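Local coordinates for histone deacetylase complex subunit SAP18 (Mus musculus, PDB 4A6Q), which serves as a component of the SIN3-repressing complex, enhancing SIN3-HDAC1-mediated transcriptional repression, and as an auxiliary component of the splicing-dependent exon junction complex, at residues Arg39-Arg42 with Met43-Ser47; Glu68-Ser71 with Leu72-Val76. One frame throughout, in Å; residues are numbered along the deposited sequence.

Contact 1: Arg39-Arg42 with Met43-Ser47; sequences RHHR and MDEFS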
ATOM      1  N   ARG A  39      -1.361  13.219   7.753  1.00 16.59           N
ATOM      2  CA  ARG A  39      -1.828  13.086   6.380  1.00 20.19           C
ATOM      3  C   ARG A  39      -0.787  12.439   5.509  1.00 16.25           C
ATOM      4  O   ARG A  39       0.369  12.309   5.914  1.00 14.65           O
ATOM      5  CB  ARG A  39      -2.194  14.443   5.811  1.00 24.19           C
ATOM      6  CG  ARG A  39      -1.069  15.397   5.736  1.00 25.62           C
ATOM      7  CD  ARG A  39      -1.630  16.806   5.889  1.00 35.65           C
ATOM      8  NE  ARG A  39      -2.481  16.851   7.068  1.00 42.64           N
ATOM      9  CZ  ARG A  39      -2.160  17.473   8.197  1.00 43.53           C
ATOM     10  NH1 ARG A  39      -1.006  18.126   8.296  1.00 44.41           N
ATOM     11  NH2 ARG A  39      -2.999  17.433   9.225  1.00 45.23           N
ATOM     12  N   HIS A  40      -1.219  11.985   4.338  1.00 14.44           N
ATOM     13  CA  HIS A  40      -0.270  11.453   3.373  1.00 13.16           C
ATOM     14  C   HIS A  40       0.670  12.529   2.855  1.00 13.61           C
ATOM     15  O   HIS A  40       0.372  13.729   2.898  1.00 14.66           O
ATOM     16  CB  HIS A  40      -0.990  10.733   2.230  1.00 12.74           C
ATOM     17  CG  HIS A  40      -1.551   9.424   2.657  1.00 13.79           C
ATOM     18  ND1 HIS A  40      -0.745   8.345   2.942  1.00 15.64           N
ATOM     19  CD2 HIS A  40      -2.816   9.032   2.958  1.00 15.32           C
ATOM     20  CE1 HIS A  40      -1.481   7.337   3.354  1.00 14.84           C
ATOM     21  NE2 HIS A  40      -2.741   7.734   3.402  1.00 16.55           N
ATOM     22  N   HIS A  41       1.816  12.103   2.360  1.00 11.84           N
ATOM     23  CA  HIS A  41       2.651  12.985   1.593  1.00 11.85           C
ATOM     24  C   HIS A  41       1.835  13.582   0.439  1.00 15.40           C
ATOM     25  O   HIS A  41       0.963  12.922  -0.135  1.00 15.05           O
ATOM     26  CB  HIS A  41       3.867  12.244   1.001  1.00 14.69           C
ATOM     27  CG  HIS A  41       4.949  11.939   1.994  1.00 11.54           C
ATOM     28  ND1 HIS A  41       5.173  10.674   2.487  1.00 12.96           N
ATOM     29  CD2 HIS A  41       5.904  12.734   2.540  1.00 15.10           C
ATOM     30  CE1 HIS A  41       6.207  10.707   3.318  1.00 14.48           C
ATOM     31  NE2 HIS A  41       6.647  11.946   3.387  1.00 13.52           N
ATOM     32  N   ARG A  42       2.127  14.831   0.123  1.00 16.85           N
ATOM     33  CA  ARG A  42       1.506  15.478  -1.021  1.00 17.96           C
ATOM     34  C   ARG A  42       2.190  15.028  -2.309  1.00 17.03           C
ATOM     35  O   ARG A  42       3.357  14.641  -2.291  1.00 16.26           O
ATOM     36  CB  ARG A  42       1.614  16.984  -0.871  1.00 23.40           C
ATOM     37  CG  ARG A  42       0.819  17.490   0.315  1.00 22.32           C
ATOM     38  CD  ARG A  42       0.882  19.000   0.396  1.00 29.78           C
ATOM     39  NE  ARG A  42       2.252  19.392   0.124  1.00 31.27           N
ATOM     40  CZ  ARG A  42       3.250  19.266   0.988  1.00 30.08           C
ATOM     41  NH1 ARG A  42       3.024  18.824   2.220  1.00 33.91           N
ATOM     42  NH2 ARG A  42       4.464  19.614   0.630  1.00 27.21           N
HETATM   43  N   MSE A  43       1.474  15.096  -3.431  1.00 15.17           N
HETATM   44  CA  MSE A  43       2.067  14.634  -4.702  1.00 16.43           C
HETATM   45  C   MSE A  43       3.201  15.532  -5.186  1.00 17.53           C
HETATM   46  O   MSE A  43       4.087  15.072  -5.920  1.00 19.15           O
HETATM   47  CB  MSE A  43       0.989  14.427  -5.764  1.00 17.28           C
HETATM   48  CG  MSE A  43      -0.012  13.344  -5.410  1.00 14.11           C
HETATM   49 SE   MSE A  43       0.956  11.704  -5.210  1.00 30.81          SE
HETATM   50  CE  MSE A  43       1.129  11.686  -3.285  1.00 12.94           C
ATOM     51  N   ASP A  44       3.218  16.793  -4.736  1.00 18.21           N
ATOM     52  CA  ASP A  44       4.362  17.652  -5.030  1.00 22.45           C
ATOM     53  C   ASP A  44       5.664  17.134  -4.409  1.00 24.36           C
ATOM     54  O   ASP A  44       6.752  17.500  -4.844  1.00 29.12           O
ATOM     55  CB  ASP A  44       4.085  19.131  -4.666  1.00 23.67           C
ATOM     56  CG  ASP A  44       3.563  19.304  -3.244  1.00 36.27           C
ATOM     57  OD1 ASP A  44       2.342  19.129  -3.038  1.00 40.58           O
ATOM     58  OD2 ASP A  44       4.357  19.641  -2.341  1.00 41.43           O
ATOM     59  N   GLU A  45       5.561  16.265  -3.409  1.00 21.06           N
ATOM     60  CA  GLU A  45       6.748  15.698  -2.785  1.00 20.89           C
ATOM     61  C   GLU A  45       7.295  14.525  -3.611  1.00 22.13           C
ATOM     62  O   GLU A  45       8.350  13.992  -3.293  1.00 24.04           O
ATOM     63  CB  GLU A  45       6.468  15.249  -1.335  1.00 19.92           C
ATOM     64  CG  GLU A  45       6.064  16.381  -0.358  1.00 19.83           C
ATOM     65  CD  GLU A  45       5.861  15.914   1.079  1.00 23.47           C
ATOM     66  OE1 GLU A  45       6.874  15.745   1.791  1.00 32.90           O
ATOM     67  OE2 GLU A  45       4.695  15.705   1.493  1.00 22.24           O
ATOM     68  N   PHE A  46       6.563  14.121  -4.649  1.00 19.75           N
ATOM     69  CA  PHE A  46       7.008  13.052  -5.557  1.00 18.46           C
ATOM     70  C   PHE A  46       7.280  13.563  -6.984  1.00 25.58           C
ATOM     71  O   PHE A  46       7.481  12.775  -7.923  1.00 26.08           O
ATOM     72  CB  PHE A  46       5.982  11.897  -5.576  1.00 13.75           C
ATOM     73  CG  PHE A  46       5.956  11.098  -4.313  1.00 15.09           C
ATOM     74  CD1 PHE A  46       6.810  10.018  -4.148  1.00 16.49           C
ATOM     75  CD2 PHE A  46       5.080  11.414  -3.271  1.00 17.53           C
ATOM     76  CE1 PHE A  46       6.812   9.283  -3.009  1.00 15.83           C
ATOM     77  CE2 PHE A  46       5.091  10.677  -2.127  1.00 19.73           C
ATOM     78  CZ  PHE A  46       5.951   9.617  -1.982  1.00 16.17           C
ATOM     79  N   SER A  47       7.320  14.883  -7.139  1.00 23.49           N
ATOM     80  CA  SER A  47       7.448  15.483  -8.456  1.00 22.27           C
ATOM     81  C   SER A  47       8.898  15.785  -8.831  1.00 23.67           C
ATOM     82  O   SER A  47       9.798  15.738  -7.993  1.00 21.67           O
ATOM     83  CB  SER A  47       6.664  16.788  -8.489  1.00 28.54           C
ATOM     84  OG  SER A  47       7.272  17.729  -7.618  1.00 28.52           O
TER
HETATM   85  O   HOH W   1       8.322  14.628   3.687  1.00 25.61           O
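H41 meets E45 and F46 where the loop after strand 28-35 curls into a short 3-10 segment. Its ring puts CD2 3.3 Å from E45 OE1, which lies near the ring plane, while ring and carboxylate are turned 63° apart. At the base of the imidazole, H41 CB sits at the edge of the F46 ring, 3.7 Å from CE2. A water donates to E45 OE1 at 2.6 Å and is only weakly held by H41 NE2; the stronger polar partner of this imidazole is D134 of strand 132-138, hydrogen-bonded with ND1. The carbonyl oxygen of H41 is brushed by the methyl of M43, a selenomethionine.

R42 then uses both backbone and side chain. Its amide N gives a hydrogen bond to E45 OE2 on the anti side of the carboxylate, 3.0 Å long, and its O accepts the N-H of E45 in return, so the two residues are joined in both directions. The side chain bends at chi3 (-43°), bringing the guanidinium alongside D44: NE reaches OD1 at 3.2 Å and NH2 reaches OD2 at 3.0 Å, a side-on grip on the syn lone pairs of both oxygens. E45 OE2 lies instead over one face of the same guanidinium, 3.6 Å from NH1, a long, purely electrostatic salt bridge with the two planes nearly parallel, 6° apart. One arginine thus serves two acids, one at its edge and one at its face, in a surface salt-bridge network built round a 3-10 turn, between the first two strands of a ubiquitin-like fold.

Contact 2: Glu68-Ser71 with Leu72-Val76; sequences ELTS and LVKEV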
ATOM      1  N   GLU A  68       1.231  -7.420   7.854  1.00 11.31           N
ATOM      2  CA  GLU A  68       2.602  -7.856   7.701  1.00 13.51           C
ATOM      3  C   GLU A  68       3.515  -6.650   7.569  1.00 13.85           C
ATOM      4  O   GLU A  68       4.624  -6.603   8.117  1.00 15.12           O
ATOM      5  CB  GLU A  68       2.713  -8.743   6.444  1.00 14.62           C
ATOM      6  CG  GLU A  68       4.080  -9.291   6.178  1.00 13.98           C
ATOM      7  CD  GLU A  68       4.118 -10.276   5.007  1.00 15.36           C
ATOM      8  OE1 GLU A  68       3.088 -10.438   4.311  1.00 15.09           O
ATOM      9  OE2 GLU A  68       5.180 -10.935   4.863  1.00 15.03           O
ATOM     10  N   LEU A  69       3.071  -5.668   6.780  1.00 11.87           N
ATOM     11  CA  LEU A  69       3.887  -4.491   6.576  1.00 13.41           C
ATOM     12  C   LEU A  69       3.973  -3.598   7.798  1.00 14.01           C
ATOM     13  O   LEU A  69       5.021  -3.041   8.077  1.00 13.40           O
ATOM     14  CB  LEU A  69       3.394  -3.714   5.349  1.00 13.73           C
ATOM     15  CG  LEU A  69       3.485  -4.564   4.063  1.00 13.72           C
ATOM     16  CD1 LEU A  69       2.793  -3.837   2.920  1.00 16.44           C
ATOM     17  CD2 LEU A  69       4.970  -4.847   3.695  1.00 16.50           C
ATOM     18  N   THR A  70       2.888  -3.466   8.549  1.00 13.91           N
ATOM     19  CA  THR A  70       2.997  -2.612   9.729  1.00 13.79           C
ATOM     20  C   THR A  70       3.914  -3.222  10.786  1.00 13.23           C
ATOM     21  O   THR A  70       4.567  -2.502  11.519  1.00 13.27           O
ATOM     22  CB  THR A  70       1.660  -2.297  10.397  1.00 19.59           C
ATOM     23  OG1 THR A  70       1.140  -3.480  10.977  1.00 20.76           O
ATOM     24  CG2 THR A  70       0.669  -1.702   9.411  1.00 14.35           C
ATOM     25  N   SER A  71       4.000  -4.546  10.838  1.00 15.76           N
ATOM     26  CA  SER A  71       4.940  -5.195  11.743  0.50 16.67           C
ATOM     27  C   SER A  71       6.376  -4.748  11.473  1.00 17.99           C
ATOM     28  O   SER A  71       7.141  -4.504  12.412  1.00 18.50           O
ATOM     29  CB  SER A  71       4.834  -6.713  11.644  0.50 17.78           C
ATOM     30  OG  SER A  71       5.584  -7.318  12.685  0.50 19.03           O
ATOM     31  N   LEU A  72       6.738  -4.614  10.198  1.00 15.13           N
ATOM     32  CA  LEU A  72       8.080  -4.147   9.854  1.00 14.26           C
ATOM     33  C   LEU A  72       8.293  -2.671  10.199  1.00 16.20           C
ATOM     34  O   LEU A  72       9.377  -2.267  10.624  1.00 16.70           O
ATOM     35  CB  LEU A  72       8.372  -4.402   8.371  1.00 15.28           C
ATOM     36  CG  LEU A  72       8.371  -5.901   8.034  1.00 19.90           C
ATOM     37  CD1 LEU A  72       8.351  -6.134   6.531  1.00 22.23           C
ATOM     38  CD2 LEU A  72       9.563  -6.583   8.637  1.00 21.45           C
ATOM     39  N   VAL A  73       7.267  -1.851   9.976  1.00 14.41           N
ATOM     40  CA  VAL A  73       7.358  -0.444  10.322  1.00 15.60           C
ATOM     41  C   VAL A  73       7.574  -0.298  11.832  1.00 14.72           C
ATOM     42  O   VAL A  73       8.384   0.521  12.282  1.00 15.48           O
ATOM     43  CB  VAL A  73       6.095   0.301   9.846  1.00 14.81           C
ATOM     44  CG1 VAL A  73       6.072   1.777  10.333  1.00 17.15           C
ATOM     45  CG2 VAL A  73       6.012   0.262   8.332  1.00 15.83           C
ATOM     46  N   LYS A  74       6.893  -1.124  12.616  1.00 16.18           N
ATOM     47  CA  LYS A  74       7.046  -1.050  14.077  1.00 17.38           C
ATOM     48  C   LYS A  74       8.454  -1.381  14.590  1.00 18.92           C
ATOM     49  O   LYS A  74       8.860  -0.882  15.649  1.00 22.64           O
ATOM     50  CB  LYS A  74       6.022  -1.941  14.755  1.00 18.85           C
ATOM     51  CG  LYS A  74       4.628  -1.418  14.680  1.00 19.87           C
ATOM     52  CD  LYS A  74       3.658  -2.546  14.915  1.00 20.73           C
ATOM     53  CE  LYS A  74       2.270  -2.103  14.668  1.00 22.15           C
ATOM     54  NZ  LYS A  74       1.334  -3.247  14.865  1.00 22.58           N
ATOM     55  N   GLU A  75       9.180  -2.218  13.858  1.00 18.28           N
ATOM     56  CA  GLU A  75      10.579  -2.530  14.155  1.00 19.00           C
ATOM     57  C   GLU A  75      11.441  -1.272  14.172  1.00 22.71           C
ATOM     58  O   GLU A  75      12.371  -1.177  14.973  1.00 26.60           O
ATOM     59  CB  GLU A  75      11.172  -3.540  13.136  1.00 28.88           C
ATOM     60  CG  GLU A  75      10.582  -4.960  13.202  1.00 29.65           C
ATOM     61  CD  GLU A  75      11.120  -5.955  12.141  1.00 29.88           C
ATOM     62  OE1 GLU A  75      11.965  -5.613  11.269  1.00 25.62           O
ATOM     63  OE2 GLU A  75      10.659  -7.116  12.171  1.00 32.79           O
ATOM     64  N   VAL A  76      11.182  -0.327  13.259  1.00 17.98           N
ATOM     65  CA  VAL A  76      12.049   0.844  13.183  1.00 18.97           C
ATOM     66  C   VAL A  76      11.487   2.061  13.893  1.00 18.62           C
ATOM     67  O   VAL A  76      12.235   2.969  14.214  1.00 20.90           O
ATOM     68  CB  VAL A  76      12.412   1.255  11.739  1.00 26.95           C
ATOM     69  CG1 VAL A  76      13.531   0.362  11.201  1.00 26.33           C
ATOM     70  CG2 VAL A  76      11.203   1.209  10.862  1.00 30.81           C
TER
HETATM   71  O   HOH W   2      -1.074  -2.458  12.896  1.00  8.65           O
HETATM   72  O   HOH W   3       1.632  -5.522  12.896  1.00 23.39           O
HETATM   73  O   HOH W   4       8.106  -7.976  11.531  1.00 40.00           O
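T70 and K74, one turn apart, run side by side and point the same way on helix 66-76, the helix of this ubiquitin-like fold. Their backbones are tied by the i to i+4 pattern of an alpha-helix, K74 N giving a 2.9 Å hydrogen bond to T70 O, as V73 N gives one to L69 O.

The lysine shows how an aliphatic chain can lie back along the preceding turn. K74 CB is 3.6 Å from T70 O, and CG comes nearer to that oxygen, at 3.3 Å. Because CG stands anti to the carbonyl carbon (chi1 -72°) and the chain is extended from there on, CD still follows T70 O, at 3.5 Å. CE is the first atom to come near the threonine side chain, 4.1 Å from T70 OG1, though it remains slightly closer to T70 O. NZ stops short of direct bonding with that hydroxyl, and two waters join them instead.

The threonine end is fixed from within the helix as well: OG1 lies between the backbone N and the carbonyl carbon (chi1 68°), and it hydrogen-bonds to K67 O. Both side chains also touch F87 of strand 86-94, while V73 packs on strands 56-60 and 132-138. In the shorter of the two water bridges, the water lies 2.8 Å from T70 OG1 and accepts from K74 NZ at 3.0 Å.

Contact 1 comes first along the chain, in the loop between strands 28-35 and 56-60; contact 2 follows on helix 66-76, just after strand 56-60. Their centres lie 22 Å apart and their nearest atoms about 11 Å, without touching. Both nonetheless rest on the same mixed five-stranded sheet. Contact 1 and its neighbours engage N88, A90, V92 and D134, whereas the helix packs on F87, F89, L133, I135 and I137. These alternating positions of strands 86-94 and 132-138 indicate opposite faces of the sheet. The helix thus covers one face, as in other ubiquitin-like folds, while residues 39-47 of the loop probably fold against the other.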